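Nitrate transport protein (Xanthomonas axonopodis pv. citri, PDB 3KSX) probably binds alkanesulfonates in the periplasm, as the SsuA component of an ABC importer, and can also hold the sulfonate buffer MOPS. Local coordinates at residues 290-295 with 301-306; 88-93 with 100-105; 134-137 with 142-145; 63-66 with 70-73. All blocks are in the same frame, centred on the assembly; numbering follows the deposited sequence.

Contact 1: 290-295 with 301-306; sequences TADLFY and PKRVLV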
loop_
_atom_site.group_PDB
_atom_site.type_symbol
_atom_site.label_atom_id
_atom_site.label_comp_id
_atom_site.label_asym_id
_atom_site.label_seq_id
_atom_site.Cartn_x
_atom_site.Cartn_y
_atom_site.Cartn_z
ATOM N N THR A 290 -11.690 -5.991 9.065
ATOM C CA THR A 290 -11.434 -4.597 8.744
ATOM C C THR A 290 -12.652 -4.023 8.011
ATOM O O THR A 290 -13.080 -2.973 8.340
ATOM C CB THR A 290 -10.169 -4.475 7.894
ATOM O OG1 THR A 290 -9.052 -5.030 8.629
ATOM C CG2 THR A 290 -9.920 -3.034 7.521
ATOM N N ALA A 291 -13.240 -4.776 7.081
ATOM C CA ALA A 291 -14.439 -4.334 6.351
ATOM C C ALA A 291 -15.541 -4.061 7.419
ATOM O O ALA A 291 -16.283 -3.062 7.343
ATOM C CB ALA A 291 -14.862 -5.519 5.381
ATOM N N ASP A 292 -15.679 -4.981 8.367
ATOM C CA ASP A 292 -16.734 -4.828 9.420
ATOM C C ASP A 292 -16.538 -3.583 10.283
ATOM O O ASP A 292 -17.512 -2.814 10.603
ATOM C CB ASP A 292 -16.788 -6.077 10.318
ATOM C CG ASP A 292 -17.222 -7.375 9.549
ATOM O OD1 ASP A 292 -17.728 -7.330 8.396
ATOM O OD2 ASP A 292 -16.991 -8.444 10.147
ATOM N N LEU A 293 -15.267 -3.358 10.648
ATOM C CA LEU A 293 -14.856 -2.163 11.407
ATOM C C LEU A 293 -15.163 -0.875 10.666
ATOM O O LEU A 293 -15.695 0.045 11.265
ATOM C CB LEU A 293 -13.357 -2.224 11.773
ATOM C CG LEU A 293 -12.685 -1.056 12.517
ATOM C CD1 LEU A 293 -13.387 -0.812 13.816
ATOM C CD2 LEU A 293 -11.214 -1.420 12.755
ATOM N N PHE A 294 -14.833 -0.803 9.365
ATOM C CA PHE A 294 -14.996 0.421 8.601
ATOM C C PHE A 294 -16.466 0.706 8.441
ATOM O O PHE A 294 -16.923 1.852 8.538
ATOM C CB PHE A 294 -14.281 0.324 7.227
ATOM C CG PHE A 294 -12.881 0.863 7.291
ATOM C CD1 PHE A 294 -11.915 0.192 8.036
ATOM C CD2 PHE A 294 -12.542 2.061 6.614
ATOM C CE1 PHE A 294 -10.680 0.700 8.183
ATOM C CE2 PHE A 294 -11.249 2.588 6.743
ATOM C CZ PHE A 294 -10.310 1.912 7.540
ATOM N N TYR A 295 -17.219 -0.346 8.275
ATOM C CA TYR A 295 -18.691 -0.185 8.192
ATOM C C TYR A 295 -19.305 0.318 9.542
ATOM O O TYR A 295 -20.154 1.245 9.550
ATOM C CB TYR A 295 -19.317 -1.494 7.746
ATOM C CG TYR A 295 -20.822 -1.350 7.584
ATOM C CD1 TYR A 295 -21.355 -0.467 6.646
ATOM C CD2 TYR A 295 -21.692 -2.066 8.397
ATOM C CE1 TYR A 295 -22.730 -0.306 6.510
ATOM C CE2 TYR A 295 -23.086 -1.917 8.275
ATOM C CZ TYR A 295 -23.588 -1.029 7.321
ATOM O OH TYR A 295 -24.947 -0.893 7.168
ATOM N N PRO A 301 -20.123 2.857 3.102
ATOM C CA PRO A 301 -21.566 2.845 3.023
ATOM C C PRO A 301 -22.175 1.443 3.169
ATOM O O PRO A 301 -23.120 1.303 3.952
ATOM C CB PRO A 301 -21.854 3.500 1.669
ATOM C CG PRO A 301 -20.669 3.332 0.874
ATOM C CD PRO A 301 -19.497 3.186 1.813
ATOM N N LYS A 302 -21.627 0.438 2.465
ATOM C CA LYS A 302 -22.100 -0.969 2.493
ATOM C C LYS A 302 -21.275 -1.746 3.499
ATOM O O LYS A 302 -20.083 -1.429 3.682
ATOM C CB LYS A 302 -21.831 -1.654 1.131
ATOM C CG LYS A 302 -22.417 -1.048 -0.156
ATOM C CD LYS A 302 -23.790 -0.389 0.055
ATOM C CE LYS A 302 -23.727 1.147 -0.233
ATOM N NZ LYS A 302 -24.669 2.005 0.568
ATOM N N ARG A 303 -21.827 -2.795 4.128
ATOM C CA ARG A 303 -20.910 -3.854 4.642
ATOM C C ARG A 303 -20.337 -4.533 3.351
ATOM O O ARG A 303 -21.071 -4.663 2.315
ATOM C CB ARG A 303 -21.570 -4.853 5.634
ATOM C CG ARG A 303 -20.491 -5.645 6.498
ATOM C CD ARG A 303 -20.696 -7.144 6.498
ATOM N NE ARG A 303 -21.260 -7.658 7.763
ATOM C CZ ARG A 303 -20.776 -8.718 8.435
ATOM N NH1 ARG A 303 -19.711 -9.386 7.955
ATOM N NH2 ARG A 303 -21.370 -9.124 9.583
ATOM N N VAL A 304 -19.039 -4.856 3.357
ATOM C CA VAL A 304 -18.376 -5.447 2.201
ATOM C C VAL A 304 -18.164 -6.897 2.564
ATOM O O VAL A 304 -17.755 -7.171 3.676
ATOM C CB VAL A 304 -17.003 -4.792 1.913
ATOM C CG1 VAL A 304 -16.148 -5.701 0.988
ATOM C CG2 VAL A 304 -17.219 -3.392 1.301
ATOM N N LEU A 305 -18.410 -7.795 1.630
ATOM C CA LEU A 305 -18.108 -9.247 1.802
ATOM C C LEU A 305 -16.862 -9.605 1.050
ATOM O O LEU A 305 -16.802 -9.585 -0.205
ATOM C CB LEU A 305 -19.293 -10.110 1.367
ATOM C CG LEU A 305 -20.448 -9.801 2.322
ATOM C CD1 LEU A 305 -21.776 -10.202 1.621
ATOM C CD2 LEU A 305 -20.223 -10.502 3.649
ATOM N N VAL A 306 -15.847 -9.938 1.818
ATOM C CA VAL A 306 -14.534 -10.201 1.200
ATOM C C VAL A 306 -14.424 -11.590 0.529
ATOM O O VAL A 306 -13.843 -11.716 -0.585
ATOM C CB VAL A 306 -13.417 -10.067 2.303
ATOM C CG1 VAL A 306 -12.091 -10.595 1.724
ATOM C CG2 VAL A 306 -13.324 -8.598 2.835
HETATM O O HOH W 1 -17.570 -2.728 4.836
#
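A chi1 of -177° swings the Tyr295 ring away from its own backbone nitrogen and across Arg303; the two side chains meet at about a right angle, and Arg303 CB lies over the phenol face, 4.1 Å from the ring centroid, as a CH-pi contact. Arg303 N lies above the same ring, offset toward its rim, while Pro301 O approaches the edge in plane, 3.0 Å from Tyr295 CE1. Bends at chi2 and chi3 fold the arginine back to Asp292, whose OD1 lies 2.9 Å from Arg303 NH1. The salt bridge is electrostatic, for the oxygen sits over the guanidinium face, well out of its plane, where the N-H bonds are not aimed. Gln288, one turn earlier on the helix, donates a hydrogen bond to the same OD1. Deeper in, Ala291 CB packs on Val304 CB at 4.1 Å and more loosely on Val306 CG2. A water between the backbones donates to Ala291 O (2.8 Å) and Lys302 O, and weakly accepts from Val304 N. The arrangement is that of a chain which leaves helix 281-296 and turns back along it, an extended tail packed against the last turns of the helix.

Contact 2: 88-93 with 100-105; sequences IPPLFA and LLYVGW
Pro90 and Tyr102 meet at about a right angle, the proline ring lying against the phenol end of the tyrosine: Pro90 CB is 3.5 Å from Tyr102 OH, and Pro90 CG is 3.8 Å from Tyr102 CE2. Leu91 adds its CD2 methyl, 3.7 Å from the same hydroxyl oxygen. Beside this pair, Leu100 lays CD2 against both Ala93 and Pro90, reaching Ala93 CB at 3.8 Å and Pro90 CB at 4.2 Å. Helix 88-93 thus lies on one face of the mixed five-stranded sheet, running nearly antiparallel to strand 100-105 at 156°, with the axes 10.0 Å apart; this is the alpha/beta packing of one lobe of a periplasmic binding protein. Among apolar neighbours the Tyr102 hydroxyl still has polar partners, since Gln94 OE1 and Gln287 NE2 both hydrogen-bond to it, the second from helix 281-296. Phe213 meets the tyrosine ring edge-to-face, and Leu215 of the adjoining strand touches both Tyr102 and Pro90. The backbone of Tyr102 is also hydrogen-bonded to Ala309 and Trp311. Further along strand 100-105, Val103 and Gly104 both pair with Phe214, a classic beta bulge that shifts the strand's register after Tyr102.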
loop_
_atom_site.group_PDB
_atom_site.type_symbol
_atom_site.label_atom_id
_atom_site.label_comp_id
_atom_site.label_asym_id
_atom_site.label_seq_id
_atom_site.Cartn_x
_atom_site.Cartn_y
_atom_site.Cartn_z
ATOM N N ILE A 88 -6.784 -1.580 2.592
ATOM C CA ILE A 88 -8.000 -0.715 2.508
ATOM C C ILE A 88 -8.533 -0.343 1.127
ATOM O O ILE A 88 -9.810 -0.312 0.954
ATOM C CB ILE A 88 -7.861 0.592 3.403
ATOM C CG1 ILE A 88 -7.343 0.242 4.822
ATOM C CG2 ILE A 88 -9.167 1.479 3.394
ATOM C CD1 ILE A 88 -8.227 -0.852 5.550
ATOM N N PRO A 89 -7.629 -0.085 0.145
ATOM C CA PRO A 89 -8.162 0.322 -1.177
ATOM C C PRO A 89 -9.217 -0.648 -1.781
ATOM O O PRO A 89 -10.306 -0.185 -2.214
ATOM C CB PRO A 89 -6.937 0.461 -2.044
ATOM C CG PRO A 89 -5.835 1.002 -1.010
ATOM C CD PRO A 89 -6.167 0.116 0.222
ATOM N N PRO A 90 -8.960 -1.970 -1.747
ATOM C CA PRO A 90 -9.954 -2.855 -2.307
ATOM C C PRO A 90 -11.279 -2.864 -1.581
ATOM O O PRO A 90 -12.296 -3.131 -2.208
ATOM C CB PRO A 90 -9.308 -4.249 -2.295
ATOM C CG PRO A 90 -8.091 -4.140 -1.402
ATOM C CD PRO A 90 -7.713 -2.663 -1.360
ATOM N N LEU A 91 -11.277 -2.593 -0.268
ATOM C CA LEU A 91 -12.505 -2.524 0.509
ATOM C C LEU A 91 -13.317 -1.331 -0.001
ATOM O O LEU A 91 -14.533 -1.392 -0.226
ATOM C CB LEU A 91 -12.149 -2.380 2.001
ATOM C CG LEU A 91 -11.565 -3.646 2.644
ATOM C CD1 LEU A 91 -11.124 -3.376 4.121
ATOM C CD2 LEU A 91 -12.521 -4.806 2.499
ATOM N N PHE A 92 -12.625 -0.219 -0.204
ATOM C CA PHE A 92 -13.362 0.942 -0.732
ATOM C C PHE A 92 -13.832 0.671 -2.129
ATOM O O PHE A 92 -14.891 1.071 -2.453
ATOM C CB PHE A 92 -12.498 2.229 -0.694
ATOM C CG PHE A 92 -12.576 2.966 0.609
ATOM C CD1 PHE A 92 -12.103 2.378 1.789
ATOM C CD2 PHE A 92 -13.087 4.267 0.684
ATOM C CE1 PHE A 92 -12.202 3.059 3.023
ATOM C CE2 PHE A 92 -13.152 4.963 1.952
ATOM C CZ PHE A 92 -12.723 4.345 3.095
ATOM N N ALA A 93 -13.024 0.045 -2.991
ATOM C CA ALA A 93 -13.476 -0.330 -4.351
ATOM C C ALA A 93 -14.674 -1.289 -4.400
ATOM O O ALA A 93 -15.629 -1.004 -5.124
ATOM C CB ALA A 93 -12.301 -0.897 -5.154
ATOM N N LEU A 100 -13.649 -6.943 -8.386
ATOM C CA LEU A 100 -12.261 -7.343 -8.382
ATOM C C LEU A 100 -12.083 -8.687 -7.721
ATOM O O LEU A 100 -12.971 -9.143 -6.996
ATOM C CB LEU A 100 -11.484 -6.242 -7.623
ATOM C CG LEU A 100 -11.963 -5.896 -6.209
ATOM C CD1 LEU A 100 -11.274 -6.880 -5.239
ATOM C CD2 LEU A 100 -11.363 -4.507 -5.904
ATOM N N LEU A 101 -10.904 -9.306 -7.919
ATOM C CA LEU A 101 -10.526 -10.441 -7.158
ATOM C C LEU A 101 -9.255 -10.111 -6.349
ATOM O O LEU A 101 -8.437 -9.347 -6.831
ATOM C CB LEU A 101 -10.211 -11.606 -8.140
ATOM C CG LEU A 101 -11.394 -12.266 -8.818
ATOM C CD1 LEU A 101 -10.802 -13.294 -9.836
ATOM C CD2 LEU A 101 -12.360 -12.951 -7.818
ATOM N N TYR A 102 -9.100 -10.723 -5.169
ATOM C CA TYR A 102 -7.826 -10.724 -4.419
ATOM C C TYR A 102 -7.110 -11.948 -4.919
ATOM O O TYR A 102 -7.643 -13.025 -4.753
ATOM C CB TYR A 102 -8.130 -10.923 -2.933
ATOM C CG TYR A 102 -8.848 -9.780 -2.260
ATOM C CD1 TYR A 102 -10.243 -9.623 -2.396
ATOM C CD2 TYR A 102 -8.150 -8.894 -1.460
ATOM C CE1 TYR A 102 -10.955 -8.560 -1.693
ATOM C CE2 TYR A 102 -8.806 -7.862 -0.771
ATOM C CZ TYR A 102 -10.184 -7.667 -0.919
ATOM O OH TYR A 102 -10.839 -6.638 -0.205
ATOM N N VAL A 103 -5.882 -11.832 -5.450
ATOM C CA VAL A 103 -5.240 -12.975 -6.083
ATOM C C VAL A 103 -3.878 -13.242 -5.366
ATOM O O VAL A 103 -3.169 -14.231 -5.618
ATOM C CB VAL A 103 -5.056 -12.735 -7.643
ATOM C CG1 VAL A 103 -6.456 -12.487 -8.310
ATOM C CG2 VAL A 103 -4.066 -11.479 -7.888
ATOM N N GLY A 104 -3.502 -12.352 -4.472
ATOM C CA GLY A 104 -2.259 -12.531 -3.763
ATOM C C GLY A 104 -2.162 -11.648 -2.546
ATOM O O GLY A 104 -2.877 -10.633 -2.451
ATOM N N TRP A 105 -1.334 -12.072 -1.588
ATOM C CA TRP A 105 -1.250 -11.362 -0.280
ATOM C C TRP A 105 0.180 -11.001 0.046
ATOM O O TRP A 105 1.073 -11.842 -0.179
ATOM C CB TRP A 105 -1.909 -12.195 0.852
ATOM C CG TRP A 105 -1.559 -11.723 2.265
ATOM C CD1 TRP A 105 -1.879 -10.551 2.829
ATOM C CD2 TRP A 105 -0.698 -12.394 3.206
ATOM N NE1 TRP A 105 -1.367 -10.464 4.130
ATOM C CE2 TRP A 105 -0.609 -11.572 4.362
ATOM C CE3 TRP A 105 -0.023 -13.614 3.182
ATOM C CZ2 TRP A 105 0.146 -11.932 5.501
ATOM C CZ3 TRP A 105 0.778 -13.942 4.255
ATOM C CH2 TRP A 105 0.844 -13.103 5.421
#

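Contact 3: 134-137 with 142-145; sequences IAFQ and AHNL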
loop_
_atom_site.group_PDB
_atom_site.type_symbol
_atom_site.label_atom_id
_atom_site.label_comp_id
_atom_site.label_asym_id
_atom_site.label_seq_id
_atom_site.Cartn_x
_atom_site.Cartn_y
_atom_site.Cartn_z
ATOM N N ILE A 134 -5.374 16.365 10.033
ATOM C CA ILE A 134 -4.498 15.246 9.681
ATOM C C ILE A 134 -4.665 14.872 8.209
ATOM O O ILE A 134 -5.772 14.474 7.784
ATOM C CB ILE A 134 -4.804 14.057 10.568
ATOM C CG1 ILE A 134 -4.905 14.467 12.065
ATOM C CG2 ILE A 134 -3.815 12.942 10.337
ATOM C CD1 ILE A 134 -5.076 13.234 12.961
ATOM N N ALA A 135 -3.598 14.986 7.432
ATOM C CA ALA A 135 -3.533 14.650 5.997
ATOM C C ALA A 135 -3.363 13.130 5.844
ATOM O O ALA A 135 -2.549 12.501 6.558
ATOM C CB ALA A 135 -2.270 15.298 5.388
ATOM N N PHE A 136 -4.083 12.544 4.903
ATOM C CA PHE A 136 -3.812 11.118 4.494
ATOM C C PHE A 136 -4.575 10.823 3.238
ATOM O O PHE A 136 -5.542 11.521 2.917
ATOM C CB PHE A 136 -4.224 10.037 5.560
ATOM C CG PHE A 136 -5.676 10.167 6.063
ATOM C CD1 PHE A 136 -6.686 9.286 5.557
ATOM C CD2 PHE A 136 -6.042 11.117 7.013
ATOM C CE1 PHE A 136 -7.979 9.369 6.012
ATOM C CE2 PHE A 136 -7.392 11.214 7.496
ATOM C CZ PHE A 136 -8.342 10.341 6.943
ATOM N N GLN A 137 -4.181 9.758 2.556
ATOM C CA GLN A 137 -4.963 9.333 1.395
ATOM C C GLN A 137 -6.195 8.573 1.847
ATOM O O GLN A 137 -6.096 7.543 2.497
ATOM C CB GLN A 137 -4.043 8.471 0.520
ATOM C CG GLN A 137 -4.782 7.745 -0.604
ATOM C CD GLN A 137 -5.161 8.666 -1.742
ATOM O OE1 GLN A 137 -4.364 9.442 -2.232
ATOM N NE2 GLN A 137 -6.391 8.506 -2.228
ATOM N N ALA A 142 -3.106 4.012 5.351
ATOM C CA ALA A 142 -2.902 5.074 6.390
ATOM C C ALA A 142 -4.209 5.477 7.016
ATOM O O ALA A 142 -4.258 5.793 8.176
ATOM C CB ALA A 142 -2.181 6.306 5.751
ATOM N N HIS A 143 -5.311 5.349 6.265
ATOM C CA HIS A 143 -6.661 5.602 6.823
ATOM C C HIS A 143 -6.952 4.576 7.917
ATOM O O HIS A 143 -7.347 4.956 8.999
ATOM C CB HIS A 143 -7.685 5.457 5.703
ATOM C CG HIS A 143 -8.981 6.139 5.941
ATOM N ND1 HIS A 143 -9.865 6.386 4.916
ATOM C CD2 HIS A 143 -9.586 6.565 7.075
ATOM C CE1 HIS A 143 -10.968 6.954 5.408
ATOM N NE2 HIS A 143 -10.824 7.057 6.716
ATOM N N ASN A 144 -6.685 3.297 7.642
ATOM C CA ASN A 144 -6.834 2.255 8.690
ATOM C C ASN A 144 -5.809 2.405 9.871
ATOM O O ASN A 144 -6.162 2.243 11.076
ATOM C CB ASN A 144 -6.745 0.832 8.087
ATOM C CG ASN A 144 -6.846 -0.239 9.157
ATOM O OD1 ASN A 144 -7.882 -0.339 9.829
ATOM N ND2 ASN A 144 -5.792 -1.050 9.317
ATOM N N LEU A 145 -4.531 2.709 9.562
ATOM C CA LEU A 145 -3.549 3.001 10.632
ATOM C C LEU A 145 -4.064 4.113 11.568
ATOM O O LEU A 145 -4.041 3.956 12.815
ATOM C CB LEU A 145 -2.211 3.458 10.059
ATOM C CG LEU A 145 -1.231 3.953 11.141
ATOM C CD1 LEU A 145 -0.607 2.663 11.660
ATOM C CD2 LEU A 145 -0.165 4.867 10.569
#
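Ala142, in the first turn of helix 141-152, turns its methyl toward strand 134-136 and rests on the stem of Phe136, CB to CB at 4.3 Å. The next residue, His143, carries most of the contact. Its imidazole presents a face to the phenyl group, and Phe136 CE1 stands above the centre of that face, 3.4 Å from both His143 CG and His143 CD2. The rings meet obliquely, with planes at 53° and centroids 4.8 Å apart. Two torsions put the rings there: chi1 of 52° holds the phenyl between the backbone N and carbonyl carbon of Phe136, and chi1 of -159° swings the imidazole away from the backbone N of His143. A hydrogen bond from Gly139 N to His143 ND1 fixes the rotation of the imidazole and ties it to the loop joining strand and helix. His143 CB also passes near Gln137 O, which is hydrogen-bonded to Ser140 OG; that hydroxyl in turn pairs with Ala142 N at the start of the helix. The contact forms the first half of the beta-alpha-beta unit 133-136, 141-152, 161-164. Around it, Phe136 also meets Tyr164 and touches Ala183 of strand 181-185, while Asn144, one residue past the histidine, faces Thr290 and Phe294 of helix 281-296.

Contact 4: 63-66 with 70-73; sequences VEFP and QLLE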
loop_
_atom_site.group_PDB
_atom_site.type_symbol
_atom_site.label_atom_id
_atom_site.label_comp_id
_atom_site.label_asym_id
_atom_site.label_seq_id
_atom_site.Cartn_x
_atom_site.Cartn_y
_atom_site.Cartn_z
ATOM N N VAL A 63 2.441 0.565 -15.041
ATOM C CA VAL A 63 1.767 1.849 -15.008
ATOM C C VAL A 63 1.815 2.312 -13.545
ATOM O O VAL A 63 1.256 1.672 -12.669
ATOM C CB VAL A 63 0.274 1.741 -15.501
ATOM C CG1 VAL A 63 -0.467 3.067 -15.307
ATOM C CG2 VAL A 63 0.146 1.186 -16.952
ATOM N N GLU A 64 2.465 3.455 -13.276
ATOM C CA GLU A 64 2.568 3.970 -11.938
ATOM C C GLU A 64 1.349 4.768 -11.428
ATOM O O GLU A 64 0.764 5.528 -12.214
ATOM C CB GLU A 64 3.803 4.907 -11.949
ATOM C CG GLU A 64 4.014 5.574 -10.632
ATOM C CD GLU A 64 4.765 6.878 -10.747
ATOM O OE1 GLU A 64 5.964 6.817 -11.154
ATOM O OE2 GLU A 64 4.127 7.948 -10.423
ATOM N N PHE A 65 0.974 4.576 -10.149
ATOM C CA PHE A 65 -0.084 5.319 -9.429
ATOM C C PHE A 65 0.473 5.940 -8.164
ATOM O O PHE A 65 1.428 5.358 -7.557
ATOM C CB PHE A 65 -1.226 4.335 -9.098
ATOM C CG PHE A 65 -1.877 3.796 -10.299
ATOM C CD1 PHE A 65 -2.878 4.526 -10.902
ATOM C CD2 PHE A 65 -1.349 2.687 -10.968
ATOM C CE1 PHE A 65 -3.450 4.056 -12.149
ATOM C CE2 PHE A 65 -1.896 2.179 -12.133
ATOM C CZ PHE A 65 -2.946 2.871 -12.761
ATOM N N PRO A 66 -0.083 7.120 -7.749
ATOM C CA PRO A 66 0.349 7.823 -6.524
ATOM C C PRO A 66 0.120 6.998 -5.238
ATOM O O PRO A 66 0.920 7.054 -4.313
ATOM C CB PRO A 66 -0.452 9.131 -6.512
ATOM C CG PRO A 66 -1.395 9.070 -7.597
ATOM C CD PRO A 66 -1.056 7.890 -8.532
ATOM N N GLN A 70 -6.098 5.149 -6.217
ATOM C CA GLN A 70 -5.905 5.610 -7.587
ATOM C C GLN A 70 -5.801 4.431 -8.515
ATOM O O GLN A 70 -6.498 4.366 -9.572
ATOM C CB GLN A 70 -4.690 6.557 -7.688
ATOM C CG GLN A 70 -4.918 7.928 -6.979
ATOM C CD GLN A 70 -4.418 7.930 -5.580
ATOM O OE1 GLN A 70 -4.388 6.889 -4.913
ATOM N NE2 GLN A 70 -3.984 9.100 -5.122
ATOM N N LEU A 71 -4.948 3.485 -8.101
ATOM C CA LEU A 71 -4.682 2.229 -8.782
ATOM C C LEU A 71 -5.918 1.376 -8.881
ATOM O O LEU A 71 -6.162 0.800 -9.952
ATOM C CB LEU A 71 -3.610 1.482 -8.001
ATOM C CG LEU A 71 -3.043 0.201 -8.726
ATOM C CD1 LEU A 71 -1.645 -0.082 -8.288
ATOM C CD2 LEU A 71 -3.931 -0.942 -8.483
ATOM N N LEU A 72 -6.725 1.333 -7.808
ATOM C CA LEU A 72 -8.028 0.629 -7.911
ATOM C C LEU A 72 -9.111 1.295 -8.809
ATOM O O LEU A 72 -9.895 0.614 -9.509
ATOM C CB LEU A 72 -8.622 0.398 -6.508
ATOM C CG LEU A 72 -8.199 -0.822 -5.664
ATOM C CD1 LEU A 72 -8.929 -2.034 -6.163
ATOM C CD2 LEU A 72 -6.739 -1.059 -5.727
ATOM N N GLU A 73 -9.108 2.599 -8.890
ATOM C CA GLU A 73 -10.071 3.251 -9.749
ATOM C C GLU A 73 -9.713 2.894 -11.180
ATOM O O GLU A 73 -10.591 2.701 -12.012
ATOM C CB GLU A 73 -9.890 4.771 -9.608
ATOM C CG GLU A 73 -10.481 5.346 -8.294
ATOM C CD GLU A 73 -12.025 5.385 -8.210
ATOM O OE1 GLU A 73 -12.726 4.994 -9.177
ATOM O OE2 GLU A 73 -12.532 5.785 -7.122
#
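Strand 59-65 gives way to helix 68-76 through a short turn, and the two backbones come nearest at Phe65 and Leu71, whose CA atoms are 5.6 Å apart. Phe65 directs its ring at the helix, chi1 of -64° keeping CG beside the backbone N and anti to the carbonyl carbon. The backbone of Leu71 lies over one face of this ring: Leu71 CA is 3.8 Å from the centroid and 20° off the ring normal, a CH-pi contact. The leucine side chain then crosses the phenylalanine at about a right angle, with Leu71 CB 3.7 Å from Phe65 CG and Leu71 CG 3.8 Å from Phe65 CD2. At the neighbouring position, Gln70 runs obliquely across the Pro66 ring. Its bend at chi2 (94°) brings the amide end back over the proline, and Gln70 NE2 lies 3.6 Å from Pro66 CG. That approach is packing; the polar partner of the amide is Gln137 OE1, to which Gln70 NE2 donates a hydrogen bond. This is a tight strand-to-helix connection within what is probably one sheet-and-helix lobe of a periplasmic binding protein. Strand 59-65 is an edge of its sheet, and Val63 and Phe65 pair there with Ile33 and Tyr35 of strand 30-36. Bound MOPS lies about 6 Å from the Gln70 side chain. Across the turn the adhesion is therefore dispersion and CH-pi packing between aromatic, aliphatic and proline groups, while the one amide involved is directed by a bond to Gln137, close to the ligand.

In the fold
From the N terminus, contact 4 comes first, closing the turn between strand 59-65 and helix 68-76. Contact 2 then closes the loop from helix 88-95 to strand 100-106 of the same sheet, and Leu72 of contact 4 packs on its Ala93 and Leu100. Contact 3 closes a strand-to-helix connection at the other sheet, and contact 1 folds the chain back on helix 281-296. All four follow in series; none nests or crosses. Between the sheets, Gln137 and Gln70 join contacts 3 and 4, whose centres are about 17 Å apart. Contact 1 touches both contact 2, through Thr290 with Ile88, and contact 3, through Phe294 with Asn144, so helix 281-296 bridges the two halves.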